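Local structure of D-aminopeptidase (Burkholderia sp. LK4, 5TZB) at residues Gly85-Asn90 against Asp299-Phe304; Leu217-Tyr222 against Ser259-Ile264; Gly93-Leu98 against Val144-Tyr149. The protein probably cleaves N-terminal beta-amino acids from short peptides, as a beta-aminopeptidase of the Ntn-hydrolase class and peptidase family S58. All blocks are in the same frame, centred on the assembly; numbering follows the deposited sequence.

Contact 1 (Gly85-Asn90 against Asp299-Phe304)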
# COMPACT_ATOMS: atom_id res chain seq x y z
N GLY C 85 10.09 2.92 -9.07
CA GLY C 85 9.20 2.43 -8.05
C GLY C 85 9.95 2.38 -6.73
O GLY C 85 11.19 2.38 -6.71
N VAL C 86 9.20 2.33 -5.62
CA VAL C 86 9.83 2.26 -4.30
C VAL C 86 9.29 1.09 -3.51
O VAL C 86 8.14 0.67 -3.69
CB VAL C 86 9.60 3.54 -3.49
CG1 VAL C 86 10.29 4.71 -4.14
CG2 VAL C 86 8.10 3.83 -3.33
N HIS C 87 10.13 0.55 -2.62
CA HIS C 87 9.64 -0.38 -1.62
C HIS C 87 10.22 -0.07 -0.24
O HIS C 87 11.42 0.17 -0.09
CB HIS C 87 9.96 -1.85 -1.96
CG HIS C 87 9.48 -2.78 -0.90
ND1 HIS C 87 8.18 -3.25 -0.85
CD2 HIS C 87 10.08 -3.24 0.23
CE1 HIS C 87 8.02 -3.99 0.23
NE2 HIS C 87 9.16 -4.00 0.91
N VAL C 88 9.35 -0.12 0.77
CA VAL C 88 9.79 0.13 2.13
C VAL C 88 9.68 -1.12 2.99
O VAL C 88 8.59 -1.60 3.28
CB VAL C 88 8.99 1.27 2.80
CG1 VAL C 88 9.45 1.43 4.24
CG2 VAL C 88 9.16 2.57 2.03
N LEU C 89 10.84 -1.67 3.37
CA LEU C 89 10.90 -2.78 4.30
C LEU C 89 10.64 -2.29 5.72
O LEU C 89 10.01 -2.98 6.51
CB LEU C 89 12.27 -3.50 4.20
CG LEU C 89 12.72 -4.51 5.26
CD1 LEU C 89 11.70 -5.64 5.51
CD2 LEU C 89 14.08 -5.10 4.84
N ASN C 90 11.19 -1.13 6.05
CA ASN C 90 11.00 -0.54 7.39
C ASN C 90 11.19 0.97 7.36
O ASN C 90 12.32 1.45 7.29
CB ASN C 90 11.99 -1.17 8.37
CG ASN C 90 11.60 -0.95 9.83
OD1 ASN C 90 10.72 -1.64 10.35
ND2 ASN C 90 12.26 -0.00 10.50
N ASP C 299 14.91 1.25 6.33
CA ASP C 299 15.25 0.42 5.19
C ASP C 299 14.34 0.76 4.01
O ASP C 299 13.21 0.28 3.90
CB ASP C 299 15.18 -1.06 5.58
CG ASP C 299 16.10 -1.39 6.77
OD1 ASP C 299 17.07 -0.64 7.02
OD2 ASP C 299 15.85 -2.39 7.48
N ILE C 300 14.84 1.63 3.14
CA ILE C 300 14.03 2.23 2.09
C ILE C 300 14.67 2.04 0.73
O ILE C 300 15.85 2.38 0.53
CB ILE C 300 13.79 3.73 2.39
CG1 ILE C 300 13.05 3.87 3.73
CG2 ILE C 300 13.05 4.42 1.25
CD1 ILE C 300 12.90 5.31 4.22
N PHE C 301 13.92 1.47 -0.21
CA PHE C 301 14.47 1.02 -1.48
C PHE C 301 13.83 1.70 -2.70
O PHE C 301 12.61 1.83 -2.78
CB PHE C 301 14.31 -0.50 -1.63
CG PHE C 301 14.65 -1.29 -0.39
CD1 PHE C 301 15.74 -0.95 0.40
CD2 PHE C 301 13.87 -2.38 -0.02
CE1 PHE C 301 16.03 -1.69 1.56
CE2 PHE C 301 14.16 -3.12 1.14
CZ PHE C 301 15.24 -2.78 1.91
N LEU C 302 14.67 2.08 -3.65
CA LEU C 302 14.22 2.71 -4.89
C LEU C 302 14.81 1.96 -6.06
O LEU C 302 15.97 1.57 -6.02
CB LEU C 302 14.65 4.17 -4.94
CG LEU C 302 14.44 4.97 -6.24
CD1 LEU C 302 12.98 5.12 -6.58
CD2 LEU C 302 15.08 6.34 -6.09
N ALA C 303 13.99 1.74 -7.08
CA ALA C 303 14.45 1.16 -8.33
C ALA C 303 13.99 2.01 -9.52
O ALA C 303 12.83 2.43 -9.58
CB ALA C 303 13.94 -0.25 -8.48
N PHE C 304 14.90 2.29 -10.44
CA PHE C 304 14.51 2.97 -11.69
C PHE C 304 15.06 2.25 -12.91
O PHE C 304 16.10 1.57 -12.85
CB PHE C 304 14.92 4.45 -11.68
CG PHE C 304 16.41 4.69 -11.78
CD1 PHE C 304 17.04 4.84 -13.02
CD2 PHE C 304 17.18 4.82 -10.63
CE1 PHE C 304 18.40 5.07 -13.11
CE2 PHE C 304 18.55 5.06 -10.71
CZ PHE C 304 19.16 5.18 -11.96

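Contact 2 (Leu217-Tyr222 against Ser259-Ile264)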
# COMPACT_ATOMS: atom_id res chain seq x y z
N LEU C 217 23.35 0.77 -5.77
CA LEU C 217 24.21 1.62 -4.95
C LEU C 217 23.58 1.74 -3.57
O LEU C 217 22.43 2.18 -3.43
CB LEU C 217 24.39 3.01 -5.59
CG LEU C 217 25.36 3.97 -4.89
CD1 LEU C 217 26.77 3.58 -5.20
CD2 LEU C 217 25.10 5.41 -5.31
N VAL C 218 24.30 1.32 -2.53
CA VAL C 218 23.71 1.37 -1.20
C VAL C 218 24.48 2.32 -0.30
O VAL C 218 25.66 2.61 -0.53
CB VAL C 218 23.67 -0.02 -0.53
CG1 VAL C 218 23.00 -1.03 -1.46
CG2 VAL C 218 25.09 -0.46 -0.15
N GLN C 219 23.77 2.84 0.70
CA GLN C 219 24.40 3.53 1.82
C GLN C 219 24.03 2.71 3.06
O GLN C 219 22.91 2.80 3.56
CB GLN C 219 23.92 4.98 1.92
CG GLN C 219 24.50 5.77 3.07
CD GLN C 219 24.24 7.25 2.92
OE1 GLN C 219 24.75 7.89 1.99
NE2 GLN C 219 23.43 7.81 3.82
N ALA C 220 24.97 1.88 3.49
CA ALA C 220 24.72 0.86 4.51
C ALA C 220 25.10 1.36 5.90
O ALA C 220 26.26 1.72 6.14
CB ALA C 220 25.49 -0.43 4.18
N ASN C 221 24.11 1.36 6.79
CA ASN C 221 24.25 1.89 8.14
C ASN C 221 23.42 1.10 9.14
O ASN C 221 22.84 1.67 10.06
CB ASN C 221 23.82 3.37 8.15
CG ASN C 221 24.21 4.09 9.43
OD1 ASN C 221 25.36 4.06 9.85
ND2 ASN C 221 23.23 4.74 10.06
N TYR C 222 23.34 -0.22 8.94
CA TYR C 222 22.41 -1.05 9.71
C TYR C 222 23.15 -2.21 10.38
O TYR C 222 24.28 -2.52 10.02
CB TYR C 222 21.31 -1.61 8.80
CG TYR C 222 21.87 -2.79 8.03
CD1 TYR C 222 21.69 -4.09 8.49
CD2 TYR C 222 22.63 -2.59 6.89
CE1 TYR C 222 22.27 -5.17 7.83
CE2 TYR C 222 23.22 -3.67 6.22
CZ TYR C 222 23.02 -4.96 6.70
OH TYR C 222 23.58 -6.04 6.05
N SER C 259 19.98 1.79 9.50
CA SER C 259 19.29 2.19 8.27
C SER C 259 20.08 1.78 7.04
O SER C 259 21.31 1.69 7.08
CB SER C 259 19.05 3.70 8.24
OG SER C 259 18.24 4.14 9.31
N ILE C 260 19.38 1.53 5.94
CA ILE C 260 20.07 1.37 4.67
C ILE C 260 19.20 1.87 3.53
O ILE C 260 18.04 1.47 3.39
CB ILE C 260 20.53 -0.10 4.40
CG1 ILE C 260 21.18 -0.20 3.01
CG2 ILE C 260 19.37 -1.09 4.53
CD1 ILE C 260 21.76 -1.57 2.69
N VAL C 261 19.76 2.76 2.72
CA VAL C 261 19.06 3.22 1.53
C VAL C 261 19.67 2.51 0.33
O VAL C 261 20.88 2.30 0.27
CB VAL C 261 19.10 4.76 1.37
CG1 VAL C 261 18.38 5.43 2.55
CG2 VAL C 261 20.50 5.26 1.27
N VAL C 262 18.80 2.07 -0.58
CA VAL C 262 19.22 1.30 -1.75
C VAL C 262 18.65 1.93 -3.02
O VAL C 262 17.47 2.25 -3.07
CB VAL C 262 18.73 -0.18 -1.67
CG1 VAL C 262 19.22 -0.96 -2.86
CG2 VAL C 262 19.22 -0.85 -0.39
N THR C 263 19.50 2.13 -4.02
CA THR C 263 19.00 2.45 -5.35
C THR C 263 19.40 1.31 -6.28
O THR C 263 20.56 0.92 -6.32
CB THR C 263 19.54 3.79 -5.93
OG1 THR C 263 19.10 4.88 -5.11
CG2 THR C 263 18.99 4.01 -7.34
N ILE C 264 18.41 0.76 -6.97
CA ILE C 264 18.62 -0.24 -8.01
C ILE C 264 18.41 0.41 -9.37
O ILE C 264 17.40 1.09 -9.58
CB ILE C 264 17.64 -1.41 -7.85
CG1 ILE C 264 17.96 -2.20 -6.56
CG2 ILE C 264 17.69 -2.34 -9.07
CD1 ILE C 264 16.81 -3.14 -6.12
O HOH W 1 20.42 5.04 10.60

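Contact 3 (Gly93-Leu98 against Val144-Tyr149)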
# COMPACT_ATOMS: atom_id res chain seq x y z
N GLY C 93 12.83 6.13 8.64
CA GLY C 93 13.74 7.03 7.95
C GLY C 93 12.96 8.08 7.19
O GLY C 93 11.73 8.03 7.08
N ASP C 94 13.69 9.05 6.64
CA ASP C 94 13.06 10.17 5.96
C ASP C 94 13.46 10.20 4.49
O ASP C 94 14.57 9.80 4.12
CB ASP C 94 13.45 11.47 6.64
CG ASP C 94 12.29 12.43 6.79
OD1 ASP C 94 11.26 12.28 6.10
OD2 ASP C 94 12.42 13.37 7.60
N ALA C 95 12.56 10.69 3.64
CA ALA C 95 12.86 10.82 2.22
C ALA C 95 11.99 11.90 1.55
O ALA C 95 10.89 12.20 2.03
CB ALA C 95 12.67 9.49 1.52
N THR C 96 12.50 12.50 0.47
CA THR C 96 11.69 13.44 -0.31
C THR C 96 11.46 12.86 -1.70
O THR C 96 12.15 11.92 -2.11
CB THR C 96 12.34 14.85 -0.41
OG1 THR C 96 13.60 14.77 -1.09
CG2 THR C 96 12.57 15.42 0.98
N GLY C 97 10.42 13.34 -2.38
CA GLY C 97 10.16 12.98 -3.76
C GLY C 97 9.53 11.61 -3.99
O GLY C 97 9.31 11.21 -5.14
N LEU C 98 9.20 10.89 -2.93
CA LEU C 98 8.72 9.53 -3.12
C LEU C 98 7.24 9.42 -3.49
O LEU C 98 6.82 8.42 -4.08
CB LEU C 98 8.98 8.68 -1.87
CG LEU C 98 10.44 8.42 -1.49
CD1 LEU C 98 10.52 7.29 -0.48
CD2 LEU C 98 11.28 8.12 -2.71
N VAL C 144 14.49 13.40 -5.27
CA VAL C 144 14.51 12.27 -4.37
C VAL C 144 15.75 12.32 -3.50
O VAL C 144 16.87 12.24 -4.00
CB VAL C 144 14.46 10.91 -5.12
CG1 VAL C 144 14.60 9.73 -4.13
CG2 VAL C 144 13.14 10.79 -5.93
N VAL C 145 15.56 12.49 -2.20
CA VAL C 145 16.68 12.51 -1.27
C VAL C 145 16.38 11.48 -0.19
O VAL C 145 15.26 11.42 0.31
CB VAL C 145 16.90 13.90 -0.65
CG1 VAL C 145 18.12 13.87 0.29
CG2 VAL C 145 17.12 14.93 -1.74
N MET C 146 17.37 10.63 0.10
CA MET C 146 17.22 9.60 1.12
C MET C 146 18.36 9.75 2.10
O MET C 146 19.30 10.50 1.84
CB MET C 146 17.17 8.22 0.47
CG MET C 146 15.92 8.03 -0.40
SD MET C 146 15.85 6.44 -1.23
CE MET C 146 17.03 6.72 -2.55
N GLU C 147 18.29 9.05 3.24
CA GLU C 147 19.23 9.29 4.31
C GLU C 147 19.49 8.08 5.20
O GLU C 147 18.69 7.15 5.24
CB GLU C 147 18.74 10.44 5.19
CG GLU C 147 17.36 10.23 5.82
CD GLU C 147 17.37 9.30 7.04
OE1 GLU C 147 18.42 9.16 7.71
OE2 GLU C 147 16.31 8.70 7.33
N THR C 148 20.62 8.12 5.90
CA THR C 148 20.83 7.27 7.07
C THR C 148 21.46 8.15 8.18
O THR C 148 21.88 9.28 7.93
CB THR C 148 21.71 6.05 6.75
OG1 THR C 148 22.96 6.49 6.21
CG2 THR C 148 21.03 5.14 5.70
N TYR C 149 21.52 7.63 9.40
CA TYR C 149 21.86 8.44 10.58
C TYR C 149 23.33 8.27 11.04
O TYR C 149 23.70 7.22 11.56
CB TYR C 149 20.89 8.07 11.71
CG TYR C 149 21.16 8.69 13.05
CD1 TYR C 149 20.74 9.98 13.35
CD2 TYR C 149 21.81 7.96 14.05
CE1 TYR C 149 21.00 10.55 14.61
CE2 TYR C 149 22.06 8.51 15.30
CZ TYR C 149 21.65 9.80 15.58
OH TYR C 149 21.91 10.34 16.83
O HOH W 2 15.82 7.43 3.58

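Contact 1 (Gly85-Asn90 against Asp299-Phe304)
Phe301 slants across Leu89, its CE2 3.6 Å from Leu89 CB and its CZ against CB and CD2 of the same leucine. With CG anti to the carbonyl carbon (chi1 -44°), the ring is turned toward Leu89; Phe301 CB itself, placed by the strand, lies 3.3 Å from His87 O. His87 shares the sheet face of Phe301, runs alongside it and points the same way; Phe301 CD2 approaches the imidazole at its edge, in the ring plane, 3.9 Å from His87 CD2. Leu89, at the bulge, turns toward the Phe301 ring, and apolar residues suit this group because helix 272-289 covers it, with Leu286 on Leu89 and Ala282 and Ser283 on Phe301. His87 NE2 bonds Gln280 OE1 of the second subunit. The face of Val86, Val88, Ile300 and Leu302 is wholly aliphatic: Val86 CG1 meets Leu302 CD1 at 3.7 Å, and helix 98-104 packs over Val86.

The backbones are joined by antiparallel ladder bonds at Gly85-Ala303 and His87-Phe301, and beyond Val88 the register slips by one residue. Leu89 N gives Asp299 O a weak bond of 3.1 Å, and Asn90 N reaches the same oxygen at 3.3 Å, nearly straight (172°) and on a lone pair in the carbonyl plane. Asp299 N answers to Asn90 O at 2.8 Å. Ser297 steadies both polar side chains, its OG bonding Asp299 OD1 and its carbonyl oxygen Asn90 ND2. Two residues facing one make this a classic beta bulge, set in the alpha-beta-beta-alpha sandwich of family S58, which resembles that of Ntn hydrolases.

Contact 2 (Leu217-Tyr222 against Ser259-Ile264)
The Tyr222 ring has Ser259 O at its edge and lies side by side with Ile260, CD2 being 4.1 Å from Ile260 CB; the ring of His192 also meets it. This is an antiparallel strand pair in one sheet of the family's alpha-beta-beta-alpha sandwich. Its face of Val218, Ala220, Ile260 and Val262 turns to helix 331-355, so aliphatic residues fit it: Val218 CG1 lies 3.9 Å from Val262 CG2, and Ile260, with CG1 anti to its N (chi1 177°), brings CD1 against both Val218 CB (4.1 Å) and Ala220 CB (4.2 Å).

The reverse face, toward strand 144-148, is more polar. Gln219 CB presses on Val261 CG2 at 3.5 Å, while its NE2 bonds Thr148 OG1 and Thr114 O. Ladder bonds pair Leu217 with Thr263 and Gln219 with Val261. Ser259 begins the chain after unmodelled residues 247-258, consistent with an N-terminal nucleophile freed by self-cleavage, as in family S58 relatives; its N reaches Asn221 O from above the carbonyl plane. Asn221 OD1 accepts Ile190 N, and ND2 bonds Tyr149 O. Ser259 OG, accepting from Gly298 N, also accepts a hydrogen bond from a water at 2.7 Å, which accepts from Asn221 ND2 at 2.9 Å.

Contact 3 (Gly93-Leu98 against Val144-Tyr149)
Glu147 OE2 accepts the backbone N-H of Asp94 at 2.7 Å (160°), using the lone pair turned away from its other oxygen. With CG between the backbone N and the carbonyl carbon, a bend at chi2 (78°) brings the carboxylate to the loop at Gly93 and Asp94. A water 3.0 Å from Glu147 N accepts that N-H and lies close to Asp94 O. Thr96 N bonds Val145 O at 3.0 Å; the two side chains lie side by side, with Thr96 OG1 3.4 Å from Val145 CB and taking a weak bond from Val145 N. Ala95 CB rests on Met146 CG, small against long, and Leu98 CD2 meets Val144 CG1 about at right angles. Gly97, with a positive phi of 77°, lets the chain turn close beside Val144.

The short, weakly bonded strand 95-96 lies at the margin, within this chain, of a second sheet of the sandwich, with Met146 reaching inward to Val261 and Thr263 of the other sheet and helix 119-129 covering Thr96 and Val145. Farther out, Thr116 OG1 bonds Glu147 OE1, and Pro143 O bonds Thr96 OG1. Asp94 OD2 makes a salt bridge with Arg123 of the third subunit, and OD1 bonds Gly97 N there.

In the fold
Along the chain, 85-90 comes first, then both halves of contact 3, both halves of contact 2, and finally 299-304, so contact 1 brackets the others. The three centres lie 10 to 11 Å apart. Contacts 1 and 2 occupy one sheet, where strands 298-305 and 260-266 run side by side in parallel and join through backbone bonds such as Leu302 N to Val262 O. Contact 3 belongs to the facing sheet: Met146 and Val144 meet Leu302, and Val261 CG1 packs on Glu147 O at 3.2 Å. Together they span the core between the two layers, while contacts 1 and 3 also reach neighbouring subunits, linking the inner packing to the four-chain assembly.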